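Local coordinates for protein sulfide-quinone reductase (Aquifex aeolicus, PDB 3HYW) that oxidises hydrogen sulfide with a quinone as electron acceptor, using FAD and building up polysulfur on active-site cysteines, at residues A[45-49]-A[123-129]. Where two conformers were deposited one is given. Numbering follows the deposited sequence.
With FAD (flavin-adenine dinucleotide), chain G; H2S (hydrosulfuric acid), chain J.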
# COMPACT_ATOMS: atom_id res chain seq x y z
N PHE A 45 -11.04 -15.70 -25.42
CA PHE A 45 -11.83 -14.64 -26.06
C PHE A 45 -11.19 -13.24 -25.97
O PHE A 45 -11.25 -12.48 -26.94
CB PHE A 45 -13.29 -14.62 -25.56
CG PHE A 45 -14.13 -15.80 -26.01
CD1 PHE A 45 -13.61 -16.79 -26.86
CD2 PHE A 45 -15.45 -15.91 -25.61
CE1 PHE A 45 -14.40 -17.87 -27.26
CE2 PHE A 45 -16.25 -16.98 -26.01
CZ PHE A 45 -15.72 -17.96 -26.84
N PRO A 46 -10.58 -12.89 -24.81
CA PRO A 46 -9.82 -11.63 -24.80
C PRO A 46 -8.70 -11.58 -25.83
O PRO A 46 -8.44 -10.53 -26.42
CB PRO A 46 -9.26 -11.56 -23.37
CG PRO A 46 -10.18 -12.44 -22.55
CD PRO A 46 -10.56 -13.55 -23.49
N HIS A 47 -8.03 -12.72 -26.04
CA HIS A 47 -6.98 -12.83 -27.04
C HIS A 47 -7.56 -12.76 -28.44
O HIS A 47 -6.96 -12.17 -29.33
CB HIS A 47 -6.21 -14.14 -26.85
CG HIS A 47 -5.76 -14.39 -25.45
ND1 HIS A 47 -6.64 -14.70 -24.43
CD2 HIS A 47 -4.52 -14.39 -24.89
CE1 HIS A 47 -5.96 -14.86 -23.31
NE2 HIS A 47 -4.68 -14.68 -23.56
N LEU A 48 -8.74 -13.36 -28.65
CA LEU A 48 -9.44 -13.24 -29.93
C LEU A 48 -9.77 -11.78 -30.23
O LEU A 48 -9.60 -11.32 -31.36
CB LEU A 48 -10.72 -14.09 -29.95
CG LEU A 48 -11.50 -14.18 -31.28
CD1 LEU A 48 -10.73 -14.98 -32.35
CD2 LEU A 48 -12.88 -14.79 -31.07
N ALA A 49 -10.23 -11.06 -29.21
CA ALA A 49 -10.53 -9.64 -29.33
C ALA A 49 -9.29 -8.81 -29.66
O ALA A 49 -9.38 -7.78 -30.34
CB ALA A 49 -11.18 -9.12 -28.06
N ILE A 123 -16.33 -8.68 -24.90
CA ILE A 123 -15.47 -9.80 -25.28
C ILE A 123 -15.98 -11.13 -24.72
O ILE A 123 -15.25 -12.12 -24.68
CB ILE A 123 -13.99 -9.54 -24.87
CG1 ILE A 123 -13.85 -9.49 -23.34
CG2 ILE A 123 -13.47 -8.25 -25.50
CD1 ILE A 123 -12.44 -9.20 -22.84
N CYS A 124 -17.25 -11.15 -24.32
CA CYS A 124 -17.83 -12.29 -23.59
C CYS A 124 -18.26 -13.45 -24.49
O CYS A 124 -18.42 -14.58 -24.01
CB CYS A 124 -19.02 -11.84 -22.74
SG CYS A 124 -18.58 -10.82 -21.36
N THR A 125 -18.49 -13.17 -25.76
CA THR A 125 -18.69 -14.22 -26.76
C THR A 125 -17.66 -14.06 -27.87
O THR A 125 -17.09 -12.98 -28.03
CB THR A 125 -20.12 -14.23 -27.37
OG1 THR A 125 -20.32 -13.05 -28.14
CG2 THR A 125 -21.19 -14.33 -26.28
N ALA A 126 -17.43 -15.13 -28.62
CA ALA A 126 -16.52 -15.08 -29.76
C ALA A 126 -16.97 -14.02 -30.76
O ALA A 126 -16.16 -13.26 -31.28
CB ALA A 126 -16.45 -16.44 -30.44
N GLU A 127 -18.28 -13.98 -30.99
CA GLU A 127 -18.91 -13.07 -31.94
C GLU A 127 -18.73 -11.60 -31.55
O GLU A 127 -18.38 -10.77 -32.40
CB GLU A 127 -20.40 -13.41 -32.06
CG GLU A 127 -20.68 -14.76 -32.77
CD GLU A 127 -20.64 -15.97 -31.85
OE1 GLU A 127 -20.53 -15.81 -30.61
OE2 GLU A 127 -20.71 -17.11 -32.37
N HIS A 128 -18.93 -11.29 -30.28
CA HIS A 128 -18.66 -9.94 -29.76
C HIS A 128 -17.17 -9.59 -29.78
O HIS A 128 -16.79 -8.47 -30.11
CB HIS A 128 -19.19 -9.80 -28.32
CG HIS A 128 -20.67 -9.66 -28.21
ND1 HIS A 128 -21.45 -10.55 -27.51
CD2 HIS A 128 -21.52 -8.72 -28.70
CE1 HIS A 128 -22.72 -10.18 -27.58
NE2 HIS A 128 -22.78 -9.07 -28.30
N ALA A 129 -16.32 -10.54 -29.38
CA ALA A 129 -14.86 -10.32 -29.38
C ALA A 129 -14.31 -9.97 -30.77
O ALA A 129 -13.42 -9.14 -30.90
CB ALA A 129 -14.13 -11.54 -28.79
PA FAD G . -20.38 -21.25 -21.66
O1A FAD G . -19.03 -21.93 -21.69
O2A FAD G . -20.50 -19.84 -22.16
O5B FAD G . -21.38 -22.20 -22.46
C5B FAD G . -22.78 -22.00 -22.54
C4B FAD G . -23.27 -22.80 -23.74
O4B FAD G . -24.70 -22.86 -23.74
C3B FAD G . -22.88 -22.13 -25.04
O3B FAD G . -22.47 -23.13 -25.97
C2B FAD G . -24.16 -21.46 -25.50
O2B FAD G . -24.21 -21.31 -26.92
C1B FAD G . -25.21 -22.44 -25.00
N9A FAD G . -26.57 -21.88 -24.82
C8A FAD G . -26.90 -20.66 -24.33
N7A FAD G . -28.25 -20.55 -24.31
C5A FAD G . -28.76 -21.71 -24.80
C6A FAD G . -30.06 -22.18 -25.02
N6A FAD G . -31.13 -21.40 -24.73
N1A FAD G . -30.24 -23.42 -25.54
C2A FAD G . -29.19 -24.20 -25.84
N3A FAD G . -27.93 -23.78 -25.64
C4A FAD G . -27.70 -22.54 -25.11
N1 FAD G . -12.70 -18.61 -16.34
C2 FAD G . -11.47 -19.03 -15.95
O2 FAD G . -11.35 -19.91 -15.08
N3 FAD G . -10.34 -18.52 -16.51
C4 FAD G . -10.43 -17.57 -17.47
O4 FAD G . -9.31 -17.03 -18.03
C4X FAD G . -11.68 -17.12 -17.87
N5 FAD G . -11.77 -16.17 -18.83
C5X FAD G . -12.97 -15.72 -19.25
C6 FAD G . -13.03 -14.75 -20.25
C7 FAD G . -14.26 -14.27 -20.69
C7M FAD G . -14.28 -13.20 -21.77
C8 FAD G . -15.43 -14.77 -20.12
C8M FAD G . -16.81 -14.28 -20.55
C9 FAD G . -15.36 -15.74 -19.12
C9A FAD G . -14.13 -16.24 -18.67
N10 FAD G . -14.05 -17.21 -17.71
C10 FAD G . -12.84 -17.65 -17.30
C1' FAD G . -15.29 -17.71 -17.05
C2' FAD G . -15.86 -19.06 -17.40
O2' FAD G . -14.83 -20.07 -17.34
C3' FAD G . -16.54 -18.99 -18.76
O3' FAD G . -17.58 -17.98 -18.72
C4' FAD G . -17.15 -20.33 -19.16
O4' FAD G . -17.39 -20.30 -20.57
C5' FAD G . -18.44 -20.60 -18.40
O5' FAD G . -18.93 -21.90 -18.72
P FAD G . -20.50 -22.20 -18.93
O1P FAD G . -20.63 -23.65 -19.33
O2P FAD G . -21.29 -21.68 -17.76
O3P FAD G . -20.94 -21.26 -20.16
S H2S J . -17.51 -12.93 -20.07
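Small residues let two helices pack closely, and this buried, largely apolar contact beside the flavin, within the pyridine nucleotide-disulphide oxidoreductase region, is a worked example: the short helix 45-50 meets the first turn of helix 126-141 and the loop leading into it. At the close point Ala49 CB lies 3.9 Å from Ala129 CB, and alanine's lack of bulk admits a CA-H...O contact from Ala49 CA to Ala129 O (3.3 Å). Ala49 CB also touches Ile123 CG2 at 3.5 Å, while Leu48 CD2 rests on Ala126 CB at 4.0 Å. Phe45 contributes the largest covered area (81 Å²): one face of its ring lies over Ala126 N (3.4 Å from CE2), and the carbonyls of Ile123 and Cys124 lie at its edge. Thr125 N-caps the helix, OG1 accepting from His128 N at 3.1 Å. Ile123 O approaches FAD C7M (3.3 Å) and Cys124 SG lies 2.7 Å from the H2S sulfur. With no hydrogen bond between the segments, their fit rests on apolar contacts and shape, and the loop packed against helix 45-50 carries residues lining the flavin and sulfide pockets.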